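PDB 4EU0: PelD from Pseudomonas aeruginosa, which binds cyclic di-GMP as an effector involved in pellicle formation, this chain being the part of the membrane protein with its GAF and GGDEF-like domains. Local coordinates for residues Leu183-Tyr188 and Leu231-Ser235; Leu205-Arg210 and Tyr242-Leu246. Numbering follows the deposited sequence.

Interaction 1: residues Leu183-Tyr188 and Leu231-Ser235; sequences LPACLY and LPLTS. With C2E (9,9'-[(2R,3R,3aS,5S,7aR,9R,10R,10aS,12S,14aR)-3,5,10,12-tetrahydroxy-5,12-dioxidooctahydro-2H,7H-difuro[3,2-d:3',2'-j][1,3,7,9,2,8]tetraoxadiphosphacyclododecine-2,9-diyl]bis(2-amino-1,9-dihydro-6H-purin-6-one)), chain B.
L231 ends strand 225-231 extended and pairs antiparallel with strand 185-192. Its hydrogen-bonded partner is C186, with CA atoms 5.1 Å apart: L231 N donates to C186 O at 2.8 Å, and C186 N to L231 O at 3.2 Å. Both side chains lie on the same face of the sheet. L231 takes the mp rotamer, which brings L231 CD1 to 3.6 Å from Y188 CD2, at the ring edge; the Y188 hydroxyl is held by the backbone of S239. P232 turns the chain out of the strand, its CA 4.8 Å from that of A185. L233 follows with left-handed helical backbone angles (48/47), and its CD2 meets L183 CD1 at 3.6 Å. This is the strand-to-helix turn of a GGDEF-like domain, lining the cyclic di-GMP pocket. T234 returns to extended geometry, and its N bonds P184 O at 3.0 Å. With chi1 m, T234 OG1 donates to P232 O at 2.8 Å and accepts from N2 of one ligand guanine at 3.1 Å; L231 CD2 lies 3.7 Å from that N2. S235, its CA 3.7 Å from P184 CG, is the N-cap of helix 236-253, where its OG takes the NH of G238.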
ATOM      1  N   LEU A 183       4.703  -7.956   7.300  1.00 17.52           N
ATOM      2  CA  LEU A 183       3.753  -6.946   7.783  1.00 16.51           C
ATOM      3  C   LEU A 183       2.331  -7.476   7.715  1.00 15.88           C
ATOM      4  O   LEU A 183       1.975  -8.146   6.751  1.00 15.47           O
ATOM      5  CB  LEU A 183       3.869  -5.643   6.978  1.00 16.25           C
ATOM      6  CG  LEU A 183       5.218  -4.921   7.093  1.00 17.33           C
ATOM      7  CD1 LEU A 183       5.130  -3.597   6.348  1.00 18.76           C
ATOM      8  CD2 LEU A 183       5.628  -4.694   8.535  1.00 20.14           C
ATOM      9  N   PRO A 184       1.514  -7.181   8.751  1.00 15.68           N
ATOM     10  CA  PRO A 184       0.150  -7.701   8.790  1.00 15.30           C
ATOM     11  C   PRO A 184      -0.853  -6.903   7.965  1.00 14.24           C
ATOM     12  O   PRO A 184      -0.715  -5.689   7.799  1.00 13.24           O
ATOM     13  CB  PRO A 184      -0.202  -7.632  10.286  1.00 16.09           C
ATOM     14  CG  PRO A 184       0.580  -6.460  10.792  1.00 16.83           C
ATOM     15  CD  PRO A 184       1.862  -6.446   9.986  1.00 16.68           C
ATOM     16  N   ALA A 185      -1.844  -7.612   7.431  1.00 13.56           N
ATOM     17  CA  ALA A 185      -3.011  -6.990   6.818  1.00 12.86           C
ATOM     18  C   ALA A 185      -4.157  -7.979   6.910  1.00 13.12           C
ATOM     19  O   ALA A 185      -3.928  -9.175   7.090  1.00 13.44           O
ATOM     20  CB  ALA A 185      -2.735  -6.635   5.358  1.00 12.59           C
ATOM     21  N   CYS A 186      -5.387  -7.479   6.781  1.00 13.11           N
ATOM     22  CA  CYS A 186      -6.570  -8.319   6.870  1.00 14.25           C
ATOM     23  C   CYS A 186      -7.502  -8.023   5.710  1.00 13.56           C
ATOM     24  O   CYS A 186      -7.697  -6.855   5.361  1.00 13.87           O
ATOM     25  CB  CYS A 186      -7.315  -8.028   8.174  1.00 15.12           C
ATOM     26  SG  CYS A 186      -8.524  -9.282   8.622  1.00 20.51           S
ATOM     27  N   LEU A 187      -8.067  -9.076   5.128  1.00 13.66           N
ATOM     28  CA  LEU A 187      -9.166  -8.954   4.180  1.00 13.60           C
ATOM     29  C   LEU A 187     -10.452  -9.410   4.851  1.00 13.31           C
ATOM     30  O   LEU A 187     -10.512 -10.518   5.391  1.00 15.66           O
ATOM     31  CB  LEU A 187      -8.950  -9.853   2.956  1.00 14.89           C
ATOM     32  CG  LEU A 187      -8.670  -9.327   1.554  1.00 16.48           C
ATOM     33  CD1 LEU A 187      -8.728 -10.509   0.560  1.00 16.04           C
ATOM     34  CD2 LEU A 187      -9.607  -8.190   1.130  1.00 16.37           C
ATOM     35  N   TYR A 188     -11.475  -8.565   4.816  1.00 11.81           N
ATOM     36  CA  TYR A 188     -12.804  -8.990   5.220  1.00 11.59           C
ATOM     37  C   TYR A 188     -13.702  -9.062   4.003  1.00 11.96           C
ATOM     38  O   TYR A 188     -13.641  -8.199   3.124  1.00 13.45           O
ATOM     39  CB  TYR A 188     -13.418  -7.998   6.202  1.00 11.74           C
ATOM     40  CG  TYR A 188     -12.952  -8.145   7.637  1.00 11.10           C
ATOM     41  CD1 TYR A 188     -13.488  -9.124   8.459  1.00 12.90           C
ATOM     42  CD2 TYR A 188     -12.008  -7.266   8.182  1.00 10.84           C
ATOM     43  CE1 TYR A 188     -13.073  -9.258   9.794  1.00 14.60           C
ATOM     44  CE2 TYR A 188     -11.582  -7.390   9.518  1.00 13.61           C
ATOM     45  CZ  TYR A 188     -12.123  -8.386  10.309  1.00 13.58           C
ATOM     46  OH  TYR A 188     -11.741  -8.527  11.619  1.00 18.30           O
ATOM     47  N   LEU A 231      -7.672  -4.112   4.849  1.00 10.72           N
ATOM     48  CA  LEU A 231      -7.092  -3.299   5.896  1.00 10.96           C
ATOM     49  C   LEU A 231      -5.569  -3.413   5.840  1.00 11.16           C
ATOM     50  O   LEU A 231      -4.990  -4.295   6.486  1.00 10.63           O
ATOM     51  CB  LEU A 231      -7.575  -3.797   7.268  1.00 11.73           C
ATOM     52  CG  LEU A 231      -9.068  -3.673   7.615  1.00 13.02           C
ATOM     53  CD1 LEU A 231      -9.940  -4.620   6.785  1.00 14.17           C
ATOM     54  CD2 LEU A 231      -9.203  -3.988   9.106  1.00 12.94           C
ATOM     55  N   PRO A 232      -4.909  -2.527   5.068  1.00 11.30           N
ATOM     56  CA  PRO A 232      -3.448  -2.618   4.953  1.00 11.54           C
ATOM     57  C   PRO A 232      -2.746  -2.231   6.244  1.00 11.58           C
ATOM     58  O   PRO A 232      -3.288  -1.459   7.041  1.00 11.48           O
ATOM     59  CB  PRO A 232      -3.119  -1.583   3.863  1.00 11.65           C
ATOM     60  CG  PRO A 232      -4.417  -1.372   3.119  1.00 12.44           C
ATOM     61  CD  PRO A 232      -5.442  -1.450   4.220  1.00 11.33           C
ATOM     62  N   LEU A 233      -1.545  -2.769   6.441  1.00 11.44           N
ATOM     63  CA  LEU A 233      -0.687  -2.376   7.556  1.00 12.15           C
ATOM     64  C   LEU A 233      -1.443  -2.365   8.889  1.00 12.86           C
ATOM     65  O   LEU A 233      -1.332  -1.435   9.659  1.00 13.32           O
ATOM     66  CB  LEU A 233      -0.057  -1.001   7.286  1.00 12.89           C
ATOM     67  CG  LEU A 233       0.746  -0.894   5.990  1.00 12.71           C
ATOM     68  CD1 LEU A 233       1.122   0.546   5.699  1.00 14.68           C
ATOM     69  CD2 LEU A 233       1.995  -1.754   6.075  1.00 14.65           C
ATOM     70  N   THR A 234      -2.199  -3.430   9.137  1.00 13.33           N
ATOM     71  CA  THR A 234      -3.070  -3.519  10.294  1.00 14.42           C
ATOM     72  C   THR A 234      -2.863  -4.853  10.994  1.00 15.03           C
ATOM     73  O   THR A 234      -2.987  -5.904  10.365  1.00 14.87           O
ATOM     74  CB  THR A 234      -4.531  -3.358   9.852  1.00 14.29           C
ATOM     75  OG1 THR A 234      -4.707  -2.031   9.351  1.00 14.53           O
ATOM     76  CG2 THR A 234      -5.502  -3.591  11.018  1.00 14.91           C
ATOM     77  N   SER A 235      -2.541  -4.784  12.291  1.00 15.82           N
ATOM     78  CA  SER A 235      -2.300  -5.966  13.131  1.00 17.18           C
ATOM     79  C   SER A 235      -3.577  -6.749  13.371  1.00 17.15           C
ATOM     80  O   SER A 235      -4.666  -6.259  13.083  1.00 16.37           O
ATOM     81  CB  SER A 235      -1.709  -5.555  14.485  1.00 18.26           C
ATOM     82  OG  SER A 235      -2.647  -4.861  15.295  1.00 19.22           O
TER
HETATM   83  P1  C2E B 501     -11.255   3.185  17.468  1.00 28.65           P
HETATM   84  O2P C2E B 501     -12.024   2.570  18.617  1.00 28.87           O
HETATM   85  O1P C2E B 501     -12.014   3.839  16.343  1.00 27.20           O
HETATM   86  O5' C2E B 501     -10.274   2.091  16.843  1.00 25.65           O
HETATM   87  C5' C2E B 501      -9.450   1.256  17.653  1.00 25.71           C
HETATM   88  C4' C2E B 501      -8.444   0.492  16.800  1.00 24.66           C
HETATM   89  O4' C2E B 501      -9.118  -0.495  16.001  1.00 22.09           O
HETATM   90  C3' C2E B 501      -7.647   1.341  15.816  1.00 24.91           C
HETATM   91  O3' C2E B 501      -6.440   1.899  16.348  1.00 27.33           O
HETATM   92  C2' C2E B 501      -7.320   0.346  14.732  1.00 22.79           C
HETATM   93  O2' C2E B 501      -6.232  -0.472  15.172  1.00 24.25           O
HETATM   94  C1' C2E B 501      -8.563  -0.516  14.687  1.00 19.87           C
HETATM   95  N9  C2E B 501      -9.550   0.034  13.715  1.00 17.22           N
HETATM   96  C8  C2E B 501     -10.735   0.595  14.012  1.00 16.12           C
HETATM   97  N7  C2E B 501     -11.390   0.980  12.886  1.00 15.90           N
HETATM   98  C5  C2E B 501     -10.601   0.639  11.851  1.00 15.74           C
HETATM   99  C6  C2E B 501     -10.670   0.761  10.387  1.00 14.98           C
HETATM  100  O6  C2E B 501     -11.754   1.323   9.811  1.00 14.72           O
HETATM  101  N1  C2E B 501      -9.637   0.294   9.649  1.00 16.45           N
HETATM  102  C2  C2E B 501      -8.527  -0.263  10.205  1.00 16.16           C
HETATM  103  N2  C2E B 501      -7.545  -0.689   9.380  1.00 17.22           N
HETATM  104  N3  C2E B 501      -8.397  -0.403  11.554  1.00 16.43           N
HETATM  105  C4  C2E B 501      -9.380   0.023  12.398  1.00 16.12           C
HETATM  106  P11 C2E B 501      -5.847   3.259  15.721  1.00 28.16           P
HETATM  107  O21 C2E B 501      -4.504   3.556  16.370  1.00 29.01           O
HETATM  108  O11 C2E B 501      -5.936   3.267  14.209  1.00 27.12           O
HETATM  109  O5A C2E B 501      -6.874   4.353  16.288  1.00 28.18           O
HETATM  110  C5A C2E B 501      -7.070   4.504  17.693  1.00 28.42           C
HETATM  111  C4A C2E B 501      -8.181   5.510  17.919  1.00 28.58           C
HETATM  112  O4A C2E B 501      -7.880   6.743  17.263  1.00 27.99           O
HETATM  113  C3A C2E B 501      -9.484   5.067  17.285  1.00 28.38           C
HETATM  114  O3A C2E B 501     -10.241   4.233  18.137  1.00 28.48           O
HETATM  115  C2A C2E B 501     -10.202   6.360  16.998  1.00 29.12           C
HETATM  116  O2A C2E B 501     -10.824   6.861  18.190  1.00 30.25           O
HETATM  117  C1A C2E B 501      -9.046   7.257  16.613  1.00 28.26           C
HETATM  118  N91 C2E B 501      -8.874   7.252  15.134  1.00 27.82           N
HETATM  119  C81 C2E B 501      -7.905   6.637  14.429  1.00 27.76           C
HETATM  120  N71 C2E B 501      -8.048   6.857  13.097  1.00 27.60           N
HETATM  121  C51 C2E B 501      -9.139   7.630  12.936  1.00 28.34           C
HETATM  122  C61 C2E B 501      -9.867   8.245  11.798  1.00 28.75           C
HETATM  123  O61 C2E B 501      -9.451   8.072  10.517  1.00 31.29           O
HETATM  124  N11 C2E B 501     -10.966   8.984  12.069  1.00 30.07           N
HETATM  125  C21 C2E B 501     -11.412   9.178  13.336  1.00 29.28           C
HETATM  126  N21 C2E B 501     -12.521   9.933  13.532  1.00 31.12           N
HETATM  127  N31 C2E B 501     -10.788   8.649  14.421  1.00 29.63           N
HETATM  128  C41 C2E B 501      -9.675   7.885  14.281  1.00 27.93           C

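Interaction 2: residues Leu205-Arg210 and Tyr242-Leu246. With C2E (9,9'-[(2R,3R,3aS,5S,7aR,9R,10R,10aS,12S,14aR)-3,5,10,12-tetrahydroxy-5,12-dioxidooctahydro-2H,7H-difuro[3,2-d:3',2'-j][1,3,7,9,2,8]tetraoxadiphosphacyclododecine-2,9-diyl]bis(2-amino-1,9-dihydro-6H-purin-6-one)), chain B.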
ATOM      1  N   LEU A 205     -21.530  -0.003   5.518  1.00 12.85           N
ATOM      2  CA  LEU A 205     -20.161  -0.509   5.382  1.00 12.80           C
ATOM      3  C   LEU A 205     -19.310   0.443   4.526  1.00 13.47           C
ATOM      4  O   LEU A 205     -18.175   0.772   4.895  1.00 14.35           O
ATOM      5  CB  LEU A 205     -20.175  -1.933   4.814  1.00 12.94           C
ATOM      6  CG  LEU A 205     -20.668  -3.027   5.762  1.00 12.33           C
ATOM      7  CD1 LEU A 205     -20.922  -4.303   4.960  1.00 14.54           C
ATOM      8  CD2 LEU A 205     -19.658  -3.281   6.914  1.00 16.29           C
ATOM      9  N   GLU A 206     -19.867   0.928   3.417  1.00 13.87           N
ATOM     10  CA  GLU A 206     -19.163   1.911   2.588  1.00 14.63           C
ATOM     11  C   GLU A 206     -18.786   3.164   3.375  1.00 15.26           C
ATOM     12  O   GLU A 206     -17.673   3.653   3.254  1.00 15.46           O
ATOM     13  CB  GLU A 206     -19.987   2.301   1.359  1.00 15.58           C
ATOM     14  CG  GLU A 206     -20.195   1.160   0.363  1.00 18.35           C
ATOM     15  CD  GLU A 206     -21.119   1.570  -0.768  1.00 22.91           C
ATOM     16  OE1 GLU A 206     -21.025   2.734  -1.230  1.00 26.38           O
ATOM     17  OE2 GLU A 206     -21.945   0.742  -1.195  1.00 24.70           O
ATOM     18  N   GLY A 207     -19.707   3.662   4.198  1.00 14.86           N
ATOM     19  CA  GLY A 207     -19.474   4.900   4.935  1.00 16.07           C
ATOM     20  C   GLY A 207     -18.440   4.757   6.038  1.00 15.57           C
ATOM     21  O   GLY A 207     -17.902   5.757   6.509  1.00 16.88           O
ATOM     22  N   SER A 208     -18.154   3.516   6.431  1.00 15.02           N
ATOM     23  CA  SER A 208     -17.230   3.225   7.535  1.00 14.61           C
ATOM     24  C   SER A 208     -15.765   3.299   7.114  1.00 14.57           C
ATOM     25  O   SER A 208     -14.865   3.250   7.972  1.00 14.57           O
ATOM     26  CB  SER A 208     -17.501   1.822   8.095  1.00 14.25           C
ATOM     27  OG  SER A 208     -16.982   0.819   7.247  1.00 14.22           O
ATOM     28  N   GLN A 209     -15.521   3.392   5.807  1.00 13.97           N
ATOM     29  CA  GLN A 209     -14.148   3.341   5.292  1.00 14.14           C
ATOM     30  C   GLN A 209     -13.281   4.409   5.944  1.00 14.49           C
ATOM     31  O   GLN A 209     -13.677   5.573   6.046  1.00 14.88           O
ATOM     32  CB  GLN A 209     -14.137   3.511   3.778  1.00 14.10           C
ATOM     33  CG  GLN A 209     -12.772   3.234   3.164  1.00 17.33           C
ATOM     34  CD  GLN A 209     -12.772   3.361   1.665  1.00 19.39           C
ATOM     35  OE1 GLN A 209     -13.478   2.629   0.971  1.00 24.54           O
ATOM     36  NE2 GLN A 209     -11.972   4.286   1.150  1.00 22.77           N
ATOM     37  N   ARG A 210     -12.082   3.997   6.348  1.00 14.46           N
ATOM     38  CA  ARG A 210     -11.171   4.827   7.105  1.00 15.39           C
ATOM     39  C   ARG A 210      -9.751   4.638   6.587  1.00 15.03           C
ATOM     40  O   ARG A 210      -9.346   3.519   6.277  1.00 14.26           O
ATOM     41  CB  ARG A 210     -11.251   4.449   8.593  1.00 16.03           C
ATOM     42  CG  ARG A 210     -10.238   5.129   9.495  1.00 18.96           C
ATOM     43  CD  ARG A 210     -10.417   4.741  10.980  1.00 21.34           C
ATOM     44  NE  ARG A 210     -11.588   5.346  11.613  1.00 22.19           N
ATOM     45  CZ  ARG A 210     -11.899   5.210  12.906  1.00 21.70           C
ATOM     46  NH1 ARG A 210     -11.129   4.487  13.713  1.00 21.55           N
ATOM     47  NH2 ARG A 210     -12.983   5.794  13.395  1.00 21.47           N
ATOM     48  N   TYR A 242     -11.400  -3.067  14.357  1.00 14.55           N
ATOM     49  CA  TYR A 242     -12.248  -2.626  13.252  1.00 13.78           C
ATOM     50  C   TYR A 242     -13.647  -3.216  13.371  1.00 13.68           C
ATOM     51  O   TYR A 242     -14.635  -2.493  13.249  1.00 13.47           O
ATOM     52  CB  TYR A 242     -11.599  -3.015  11.924  1.00 12.54           C
ATOM     53  CG  TYR A 242     -12.476  -2.921  10.700  1.00 12.64           C
ATOM     54  CD1 TYR A 242     -12.914  -1.693  10.220  1.00 13.63           C
ATOM     55  CD2 TYR A 242     -12.824  -4.070  10.004  1.00 12.35           C
ATOM     56  CE1 TYR A 242     -13.710  -1.617   9.071  1.00 13.19           C
ATOM     57  CE2 TYR A 242     -13.587  -4.024   8.876  1.00 12.39           C
ATOM     58  CZ  TYR A 242     -14.024  -2.795   8.396  1.00 11.89           C
ATOM     59  OH  TYR A 242     -14.797  -2.735   7.261  1.00 13.96           O
ATOM     60  N   LEU A 243     -13.737  -4.516  13.631  1.00 14.01           N
ATOM     61  CA  LEU A 243     -15.058  -5.144  13.728  1.00 14.68           C
ATOM     62  C   LEU A 243     -15.832  -4.624  14.936  1.00 14.93           C
ATOM     63  O   LEU A 243     -17.047  -4.438  14.850  1.00 14.75           O
ATOM     64  CB  LEU A 243     -14.969  -6.675  13.759  1.00 15.97           C
ATOM     65  CG  LEU A 243     -16.254  -7.400  13.306  1.00 17.85           C
ATOM     66  CD1 LEU A 243     -17.093  -6.658  12.242  1.00 20.85           C
ATOM     67  CD2 LEU A 243     -15.881  -8.758  12.800  1.00 21.23           C
ATOM     68  N   GLN A 244     -15.131  -4.390  16.049  1.00 15.19           N
ATOM     69  CA  GLN A 244     -15.760  -3.858  17.255  1.00 16.75           C
ATOM     70  C   GLN A 244     -16.351  -2.478  16.940  1.00 16.22           C
ATOM     71  O   GLN A 244     -17.458  -2.159  17.386  1.00 16.07           O
ATOM     72  CB  GLN A 244     -14.775  -3.801  18.437  1.00 18.27           C
ATOM     73  CG  GLN A 244     -15.432  -3.468  19.787  1.00 22.92           C
ATOM     74  CD  GLN A 244     -14.455  -3.419  20.953  1.00 27.18           C
ATOM     75  OE1 GLN A 244     -13.331  -2.936  20.823  1.00 31.38           O
ATOM     76  NE2 GLN A 244     -14.897  -3.899  22.112  1.00 31.85           N
ATOM     77  N   ARG A 245     -15.627  -1.685  16.150  1.00 15.29           N
ATOM     78  CA  ARG A 245     -16.112  -0.351  15.770  1.00 15.85           C
ATOM     79  C   ARG A 245     -17.315  -0.462  14.837  1.00 15.00           C
ATOM     80  O   ARG A 245     -18.275   0.312  14.949  1.00 15.58           O
ATOM     81  CB  ARG A 245     -15.005   0.488  15.128  1.00 15.81           C
ATOM     82  CG  ARG A 245     -15.449   1.912  14.770  1.00 15.80           C
ATOM     83  CD  ARG A 245     -14.327   2.761  14.180  1.00 16.81           C
ATOM     84  NE  ARG A 245     -13.956   2.398  12.807  1.00 14.27           N
ATOM     85  CZ  ARG A 245     -14.573   2.827  11.702  1.00 14.76           C
ATOM     86  NH1 ARG A 245     -15.649   3.609  11.778  1.00 15.17           N
ATOM     87  NH2 ARG A 245     -14.114   2.463  10.506  1.00 14.27           N
ATOM     88  N   LEU A 246     -17.253  -1.423  13.914  1.00 14.29           N
ATOM     89  CA  LEU A 246     -18.367  -1.695  13.012  1.00 13.94           C
ATOM     90  C   LEU A 246     -19.627  -2.103  13.751  1.00 13.94           C
ATOM     91  O   LEU A 246     -20.717  -1.656  13.413  1.00 13.62           O
ATOM     92  CB  LEU A 246     -18.008  -2.801  12.023  1.00 14.06           C
ATOM     93  CG  LEU A 246     -17.888  -2.483  10.543  1.00 17.50           C
ATOM     94  CD1 LEU A 246     -17.269  -1.110  10.245  1.00 18.68           C
ATOM     95  CD2 LEU A 246     -17.167  -3.608   9.811  1.00 15.62           C
TER
HETATM   96  P1  C2E B 501     -11.255   3.185  17.468  1.00 28.65           P
HETATM   97  O2P C2E B 501     -12.024   2.570  18.617  1.00 28.87           O
HETATM   98  O1P C2E B 501     -12.014   3.839  16.343  1.00 27.20           O
HETATM   99  O5' C2E B 501     -10.274   2.091  16.843  1.00 25.65           O
HETATM  100  C5' C2E B 501      -9.450   1.256  17.653  1.00 25.71           C
HETATM  101  C4' C2E B 501      -8.444   0.492  16.800  1.00 24.66           C
HETATM  102  O4' C2E B 501      -9.118  -0.495  16.001  1.00 22.09           O
HETATM  103  C3' C2E B 501      -7.647   1.341  15.816  1.00 24.91           C
HETATM  104  O3' C2E B 501      -6.440   1.899  16.348  1.00 27.33           O
HETATM  105  C2' C2E B 501      -7.320   0.346  14.732  1.00 22.79           C
HETATM  106  O2' C2E B 501      -6.232  -0.472  15.172  1.00 24.25           O
HETATM  107  C1' C2E B 501      -8.563  -0.516  14.687  1.00 19.87           C
HETATM  108  N9  C2E B 501      -9.550   0.034  13.715  1.00 17.22           N
HETATM  109  C8  C2E B 501     -10.735   0.595  14.012  1.00 16.12           C
HETATM  110  N7  C2E B 501     -11.390   0.980  12.886  1.00 15.90           N
HETATM  111  C5  C2E B 501     -10.601   0.639  11.851  1.00 15.74           C
HETATM  112  C6  C2E B 501     -10.670   0.761  10.387  1.00 14.98           C
HETATM  113  O6  C2E B 501     -11.754   1.323   9.811  1.00 14.72           O
HETATM  114  N1  C2E B 501      -9.637   0.294   9.649  1.00 16.45           N
HETATM  115  C2  C2E B 501      -8.527  -0.263  10.205  1.00 16.16           C
HETATM  116  N2  C2E B 501      -7.545  -0.689   9.380  1.00 17.22           N
HETATM  117  N3  C2E B 501      -8.397  -0.403  11.554  1.00 16.43           N
HETATM  118  C4  C2E B 501      -9.380   0.023  12.398  1.00 16.12           C
HETATM  119  P11 C2E B 501      -5.847   3.259  15.721  1.00 28.16           P
HETATM  120  O21 C2E B 501      -4.504   3.556  16.370  1.00 29.01           O
HETATM  121  O11 C2E B 501      -5.936   3.267  14.209  1.00 27.12           O
HETATM  122  O5A C2E B 501      -6.874   4.353  16.288  1.00 28.18           O
HETATM  123  C5A C2E B 501      -7.070   4.504  17.693  1.00 28.42           C
HETATM  124  C4A C2E B 501      -8.181   5.510  17.919  1.00 28.58           C
HETATM  125  O4A C2E B 501      -7.880   6.743  17.263  1.00 27.99           O
HETATM  126  C3A C2E B 501      -9.484   5.067  17.285  1.00 28.38           C
HETATM  127  O3A C2E B 501     -10.241   4.233  18.137  1.00 28.48           O
HETATM  128  C2A C2E B 501     -10.202   6.360  16.998  1.00 29.12           C
HETATM  129  O2A C2E B 501     -10.824   6.861  18.190  1.00 30.25           O
HETATM  130  C1A C2E B 501      -9.046   7.257  16.613  1.00 28.26           C
HETATM  131  N91 C2E B 501      -8.874   7.252  15.134  1.00 27.82           N
HETATM  132  C81 C2E B 501      -7.905   6.637  14.429  1.00 27.76           C
HETATM  133  N71 C2E B 501      -8.048   6.857  13.097  1.00 27.60           N
HETATM  134  C51 C2E B 501      -9.139   7.630  12.936  1.00 28.34           C
HETATM  135  C61 C2E B 501      -9.867   8.245  11.798  1.00 28.75           C
HETATM  136  O61 C2E B 501      -9.451   8.072  10.517  1.00 31.29           O
HETATM  137  N11 C2E B 501     -10.966   8.984  12.069  1.00 30.07           N
HETATM  138  C21 C2E B 501     -11.412   9.178  13.336  1.00 29.28           C
HETATM  139  N21 C2E B 501     -12.521   9.933  13.532  1.00 31.12           N
HETATM  140  N31 C2E B 501     -10.788   8.649  14.421  1.00 29.63           N
HETATM  141  C41 C2E B 501      -9.675   7.885  14.281  1.00 27.93           C
HETATM  142  O   HOH W   1     -14.712  -0.090   6.245  1.00 10.45           O
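Here residues from helix 198-207 and the turn after it meet helix 236-253 beside a cyclic di-GMP site of the kind known in GGDEF domains as the inhibitory or I-site. R210 opens its RxxD motif and D213 closes it, also hydrogen-bonding the ligand. L205 starts the contact on the apolar side: its CD2 packs 3.8 Å from L246 CD2, both leucines touching F190 of strand 185-192. L205 O accepts both S208 N at 3.1 Å and S208 OG at 2.6 Å. S208, with chi1 p, points its CB toward helix 236-253, and OG lies 3.6 Å from L246 CD1. S208 OG also accepts a hydrogen bond from a water at 2.6 Å, which lies 2.8 Å from Y242 OH and so bridges S208 OG and Y242 OH, which stand 4.2 Å apart, too far for a direct hydrogen bond. On the backbone side, R245 NH2 donates to S208 O at 2.8 Å. With that bond in place, R245 also meets the Hoogsteen edge of one guanine: NE donates to ligand N7 at 2.9 Å, while the same NH2 gives 2.7 Å to ligand O6. R210 then lays its guanidinium flat on that of R245, centres 3.8 Å apart and planes at 14°. The closeness of the two positive groups is probably eased by the phosphate that R210 binds. The second guanine covers the opposite face of R210, so the arginine is sandwiched between base and R245, and R210 NH1 donates to the phosphate oxygen O1P at 2.8 Å.

From the N terminus, strand 185-192 comes first, then helix 198-207 and the turn carrying R210, strands 214-219 and 225-231, and helix 236-253. Interaction 1 closes a loop of 42 residues, joining the central strands of the four-stranded sheet at the start of one and the end of the other. Interaction 2 closes 31 residues and joins the two helices. The segments alternate along the chain, so the loops cross. Y242 links the contacts physically: its CD2 packs 3.6 Å from Y188 CE2 and 3.7 Å from L231 CD2. Cyclic di-GMP touches both, so the end of strand 225-231, the turn after it, the turn carrying R210 and helix 236-253 share one ligand pocket.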